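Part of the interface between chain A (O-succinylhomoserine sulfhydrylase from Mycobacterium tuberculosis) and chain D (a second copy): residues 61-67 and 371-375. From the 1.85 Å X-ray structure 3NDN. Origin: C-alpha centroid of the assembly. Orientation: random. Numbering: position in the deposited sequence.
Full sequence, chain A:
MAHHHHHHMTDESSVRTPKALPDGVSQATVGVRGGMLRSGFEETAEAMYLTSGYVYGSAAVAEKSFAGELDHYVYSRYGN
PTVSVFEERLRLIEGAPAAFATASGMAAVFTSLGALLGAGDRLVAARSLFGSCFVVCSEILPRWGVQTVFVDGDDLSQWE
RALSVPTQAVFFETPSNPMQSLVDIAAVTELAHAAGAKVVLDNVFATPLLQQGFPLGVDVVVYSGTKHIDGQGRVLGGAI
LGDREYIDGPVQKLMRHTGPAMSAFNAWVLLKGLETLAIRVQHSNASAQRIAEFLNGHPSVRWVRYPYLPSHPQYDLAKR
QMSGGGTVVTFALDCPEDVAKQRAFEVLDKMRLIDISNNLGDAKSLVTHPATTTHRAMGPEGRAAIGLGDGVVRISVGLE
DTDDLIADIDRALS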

# COMPACT_ATOMS: atom_id res chain seq x y z
N VAL A 61 8.14 -31.58 7.84
CA VAL A 61 7.98 -30.64 6.71
C VAL A 61 8.98 -29.47 6.77
O VAL A 61 9.50 -29.05 5.73
CB VAL A 61 6.52 -30.10 6.58
CG1 VAL A 61 6.43 -28.99 5.52
CG2 VAL A 61 5.56 -31.26 6.23
N ALA A 62 9.24 -28.95 7.97
CA ALA A 62 10.22 -27.87 8.14
C ALA A 62 11.62 -28.34 7.72
O ALA A 62 12.35 -27.61 7.05
CB ALA A 62 10.22 -27.37 9.59
N GLU A 63 11.99 -29.56 8.12
CA GLU A 63 13.28 -30.15 7.75
C GLU A 63 13.41 -30.33 6.23
O GLU A 63 14.42 -29.93 5.64
CB GLU A 63 13.51 -31.48 8.49
CG GLU A 63 14.82 -32.20 8.10
CD GLU A 63 15.03 -33.56 8.81
OE1 GLU A 63 14.05 -34.19 9.27
OE2 GLU A 63 16.19 -34.01 8.89
N LYS A 64 12.39 -30.91 5.60
CA LYS A 64 12.42 -31.12 4.15
C LYS A 64 12.49 -29.80 3.37
O LYS A 64 13.15 -29.71 2.33
CB LYS A 64 11.20 -31.93 3.69
CG LYS A 64 11.16 -33.38 4.14
CD LYS A 64 10.05 -34.13 3.40
CE LYS A 64 9.63 -35.40 4.14
NZ LYS A 64 10.69 -36.44 4.03
N SER A 65 11.78 -28.78 3.87
CA SER A 65 11.72 -27.46 3.23
C SER A 65 13.07 -26.75 3.25
O SER A 65 13.49 -26.16 2.24
CB SER A 65 10.65 -26.58 3.91
OG SER A 65 9.35 -27.11 3.70
N PHE A 66 13.75 -26.80 4.39
CA PHE A 66 15.11 -26.26 4.50
C PHE A 66 16.14 -27.00 3.63
O PHE A 66 17.02 -26.36 3.05
CB PHE A 66 15.56 -26.22 5.96
CG PHE A 66 15.35 -24.90 6.61
CD1 PHE A 66 14.07 -24.51 7.04
CD2 PHE A 66 16.42 -24.03 6.79
CE1 PHE A 66 13.87 -23.26 7.64
CE2 PHE A 66 16.24 -22.78 7.39
CZ PHE A 66 14.96 -22.40 7.83
N ALA A 67 16.00 -28.32 3.53
CA ALA A 67 16.88 -29.14 2.70
C ALA A 67 16.56 -29.02 1.20
O ALA A 67 17.24 -29.63 0.36
CB ALA A 67 16.82 -30.61 3.14
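Chain D, residues 371-375: ATTTH

Chain D lies along the last turns of a chain A helix as an irregular segment, and the two stretches bury 252 Å² between them. The helix begins earlier in chain A and runs through A:Phe66. The chain D residues form no regular helix or strand. D:Thr372 has phi/psi of -114/0 and D:Thr373 of -134/-96. The backbones approach at two points. The CA atoms of A:Glu63 and D:Thr372 are 5.5 Å apart, and those of A:Phe66 and D:Thr373 are 5.9 Å apart. As the helix advances from A:Glu63 to A:Phe66, chain D advances by one residue, so the two chains progress in the same sense here.

D:Thr373 covers the most surface. It lies over one face of the A:Phe66 ring. Its CB is 3.9 Å from the ring centroid and 7° off the ring normal, a CH-pi contact almost directly above the ring. Its CG2 is 3.9 Å from A:Phe66 CD1 and also lies 4.2 Å from A:Ala62 CB. The small alanine side chain and the aromatic ring thus both pack against this methyl group. The carbonyl O of D:Thr373 is 3.7 Å from A:Phe66 CD2.

D:Thr372 points its CA-to-CB bond toward chain A. Its CG2 lies 3.8 Å from A:Glu63 OE2. The glutamate is extended, with chi1 and chi2 both t, and its OE2 is hydrogen-bonded elsewhere in the structure. The carbonyl O of D:Thr372 is 4.2 Å from A:Phe66 CB.

Beyond D:Thr373 the contact fades. D:Thr374 N is 4.3 Å from A:Phe66 CE2, and its CA-to-CB bond points away. D:His375 makes no contact. No hydrogen bond joins the modelled atoms of the two stretches; the contact rests on packing.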

# COMPACT_ATOMS: atom_id res chain seq x y z
N ALA D 371 18.74 -27.85 14.90
CA ALA D 371 19.61 -28.89 14.32
C ALA D 371 19.22 -29.34 12.90
O ALA D 371 20.07 -29.83 12.15
CB ALA D 371 19.71 -30.11 15.25
N THR D 372 17.94 -29.17 12.54
CA THR D 372 17.45 -29.60 11.24
C THR D 372 17.00 -28.42 10.36
O THR D 372 16.57 -28.62 9.22
CB THR D 372 16.31 -30.68 11.35
OG1 THR D 372 15.22 -30.16 12.12
CG2 THR D 372 16.84 -31.96 12.01
N THR D 373 17.12 -27.20 10.88
CA THR D 373 16.72 -25.97 10.18
C THR D 373 17.81 -24.89 10.30
O THR D 373 18.77 -24.88 9.54
CB THR D 373 15.38 -25.39 10.71
OG1 THR D 373 15.51 -25.07 12.10
CG2 THR D 373 14.21 -26.37 10.51
N THR D 374 17.64 -23.99 11.29
CA THR D 374 18.58 -22.90 11.61
C THR D 374 20.05 -23.23 11.36
O THR D 374 20.77 -22.44 10.74
CB THR D 374 18.41 -22.42 13.08
N HIS D 375 20.49 -24.39 11.84
CA HIS D 375 21.89 -24.82 11.74
C HIS D 375 22.07 -26.13 10.96
O HIS D 375 22.87 -26.99 11.36
CB HIS D 375 22.50 -24.95 13.14
CG HIS D 375 22.86 -23.64 13.76
ND1 HIS D 375 21.92 -22.67 14.03
CD2 HIS D 375 24.05 -23.14 14.17
CE1 HIS D 375 22.52 -21.62 14.58
NE2 HIS D 375 23.81 -21.89 14.68